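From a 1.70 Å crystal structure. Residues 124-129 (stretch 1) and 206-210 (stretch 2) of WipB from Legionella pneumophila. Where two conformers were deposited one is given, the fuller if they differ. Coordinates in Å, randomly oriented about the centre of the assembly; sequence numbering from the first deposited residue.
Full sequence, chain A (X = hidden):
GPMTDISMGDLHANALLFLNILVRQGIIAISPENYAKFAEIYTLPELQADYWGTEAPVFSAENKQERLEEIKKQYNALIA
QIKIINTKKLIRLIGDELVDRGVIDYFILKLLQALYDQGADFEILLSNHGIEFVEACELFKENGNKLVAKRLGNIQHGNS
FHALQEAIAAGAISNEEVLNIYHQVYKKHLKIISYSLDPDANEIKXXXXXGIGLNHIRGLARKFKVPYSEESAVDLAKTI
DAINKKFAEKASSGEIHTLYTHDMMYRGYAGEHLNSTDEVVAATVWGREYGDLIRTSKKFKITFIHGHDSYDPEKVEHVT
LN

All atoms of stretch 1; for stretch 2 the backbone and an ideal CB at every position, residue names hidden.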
# COMPACT_ATOMS: atom_id res chain seq x y z
N ILE A 124 5.45 -2.35 2.64
CA ILE A 124 4.26 -2.19 1.82
C ILE A 124 4.67 -2.37 0.37
O ILE A 124 5.51 -1.63 -0.14
CB ILE A 124 3.61 -0.82 2.03
CG1 ILE A 124 3.27 -0.64 3.51
CG2 ILE A 124 2.34 -0.69 1.20
CD1 ILE A 124 2.84 0.79 3.88
N LEU A 125 4.07 -3.35 -0.30
CA LEU A 125 4.41 -3.65 -1.68
C LEU A 125 3.58 -2.75 -2.59
O LEU A 125 2.37 -2.64 -2.41
CB LEU A 125 4.17 -5.12 -2.00
CG LEU A 125 5.27 -6.00 -1.41
CD1 LEU A 125 4.85 -7.44 -1.36
CD2 LEU A 125 6.55 -5.84 -2.22
N LEU A 126 4.25 -2.11 -3.54
CA LEU A 126 3.57 -1.16 -4.42
C LEU A 126 2.44 -1.83 -5.19
O LEU A 126 2.60 -2.93 -5.74
CB LEU A 126 4.59 -0.55 -5.40
CG LEU A 126 4.11 0.64 -6.25
CD1 LEU A 126 3.73 1.81 -5.35
CD2 LEU A 126 5.16 1.06 -7.28
N SER A 127 1.28 -1.16 -5.23
CA SER A 127 0.11 -1.66 -5.93
C SER A 127 -0.50 -0.53 -6.73
O SER A 127 -0.17 0.65 -6.55
CB SER A 127 -0.95 -2.25 -4.96
OG SER A 127 -1.52 -1.27 -4.09
N ASN A 128 -1.42 -0.91 -7.64
CA ASN A 128 -2.14 0.08 -8.42
C ASN A 128 -2.99 0.97 -7.51
O ASN A 128 -3.09 2.18 -7.75
CB ASN A 128 -2.99 -0.60 -9.49
CG ASN A 128 -3.67 -1.88 -9.01
OD1 ASN A 128 -3.01 -2.88 -8.70
ND2 ASN A 128 -5.01 -1.88 -9.00
N HIS A 129 -3.58 0.39 -6.46
CA HIS A 129 -4.39 1.19 -5.54
C HIS A 129 -3.50 2.17 -4.76
O HIS A 129 -3.79 3.37 -4.70
CB HIS A 129 -5.16 0.29 -4.57
CG HIS A 129 -6.30 -0.45 -5.19
ND1 HIS A 129 -7.57 0.08 -5.31
CD2 HIS A 129 -6.38 -1.70 -5.70
CE1 HIS A 129 -8.37 -0.80 -5.88
NE2 HIS A 129 -7.67 -1.89 -6.13
N UNK A 206 10.35 -14.33 -3.37
CA UNK A 206 10.16 -12.96 -3.86
C UNK A 206 8.70 -12.59 -3.66
O UNK A 206 7.80 -13.35 -4.04
CB UNK A 206 10.56 -12.82 -5.33
N UNK A 207 8.46 -11.42 -3.05
CA UNK A 207 7.13 -10.91 -2.77
C UNK A 207 6.83 -9.73 -3.68
O UNK A 207 7.68 -8.87 -3.91
CB UNK A 207 7.00 -10.51 -1.30
N UNK A 208 5.61 -9.70 -4.20
CA UNK A 208 5.17 -8.60 -5.04
C UNK A 208 3.66 -8.54 -4.89
O UNK A 208 3.03 -9.49 -4.43
CB UNK A 208 5.60 -8.78 -6.50
N UNK A 209 3.09 -7.39 -5.26
CA UNK A 209 1.64 -7.28 -5.19
C UNK A 209 0.95 -8.21 -6.19
O UNK A 209 -0.08 -8.83 -5.87
CB UNK A 209 1.21 -5.83 -5.44
N UNK A 210 1.50 -8.35 -7.39
CA UNK A 210 0.90 -9.11 -8.48
C UNK A 210 1.91 -10.09 -9.05
O UNK A 210 3.09 -10.05 -8.71
CB UNK A 210 0.39 -8.17 -9.58

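Position 206 has extended backbone angles (-103/130), and nothing of stretch 1 lies within 5.5 Å of its ideal CB. Stretch 1 therefore sets no condition here, although the extended backbone accommodates beta-branched residues well. The deposited residue is Val206, with chi1 at 167° (t); it makes no contact with stretch 1.

At position 207, still extended (-109/138), CA-to-CB points toward stretch 1, and the ideal CB sits 3.7 Å from Leu125 CD1. What is offered is a leucine methyl, with no polar side-chain group close by, so an aliphatic or aromatic residue would suit. A long side chain need not stay at the leucine, since the rotamer can carry it elsewhere. Phe207 takes this second course. Its CB keeps the apolar contact with Leu125 CD1 at 3.7 Å, while chi1 of -63° (m) leads the ring away. The backbone also takes part: Leu125 CD2 packs 3.6 Å from Phe207 O.

Position 208 (-154/162) turns its CB away from stretch 1, and the ideal CB is 5.3 Å from Leu125 CD2. The visible atoms leave the choice wide, small or polar residues included. Ser208 is found, chi1 61° (p), and its OG donates a hydrogen bond of 2.5 Å to the backbone O of position 210, within its own stretch. Its contact with stretch 1 is through the backbone, Leu125 CD1 lying 3.7 Å from Ser208 N.

Position 209 leaves the extended conformation (-66/-39) and points its CB toward stretch 1. The ideal CB is tight against Leu126 O at 3.2 Å and lies 4.2 Å from Ser127 CB; farther along stretch 1 is the amide of Asn128. A flat side chain could lie against the serine methylene, and a longer polar one could reach toward the amide, so His, Gln or an aromatic residue are all plausible. The residue is His209, chi1 167° (t), chi2 69°. Ser127 CB stands over one face of its ring, 3.5 Å from the ring centroid and 5° off the normal, a nearly axial CH-pi contact. At the ring's far end, His209 NE2 comes within 3.4 Å of Asn128 OD1, a distance that leaves a hydrogen bond undecided. His209 ND1 is hydrogen-bonded elsewhere in the structure. A water joins the backbones, donating to Leu126 O at 2.7 Å and accepting from His209 N at 3.0 Å.

Position 210 (-129/172) directs its CB sideways, with nothing of stretch 1 within 5.5 Å, so many residues would fit. It is Ala210, whose methyl makes no contact with stretch 1.

Stretch 2 (206-210) VFSHA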
# COMPACT_ATOMS: atom_id res chain seq x y z
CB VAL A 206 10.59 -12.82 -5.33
CG1 VAL A 206 10.10 -11.49 -5.92
CG2 VAL A 206 12.11 -12.91 -5.43
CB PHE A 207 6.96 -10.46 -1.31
CG PHE A 207 7.12 -11.58 -0.30
CD1 PHE A 207 8.37 -11.91 0.20
CD2 PHE A 207 6.02 -12.28 0.15
CE1 PHE A 207 8.51 -12.93 1.14
CE2 PHE A 207 6.15 -13.30 1.09
CZ PHE A 207 7.40 -13.63 1.58
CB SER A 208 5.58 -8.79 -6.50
OG SER A 208 5.01 -9.98 -7.04
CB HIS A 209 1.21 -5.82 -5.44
CG HIS A 209 -0.26 -5.68 -5.69
ND1 HIS A 209 -1.20 -5.88 -4.70
CD2 HIS A 209 -0.95 -5.39 -6.81
CE1 HIS A 209 -2.41 -5.70 -5.19
NE2 HIS A 209 -2.28 -5.40 -6.47
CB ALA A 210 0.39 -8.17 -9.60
O HOH W 1 4.51 -4.87 -6.02
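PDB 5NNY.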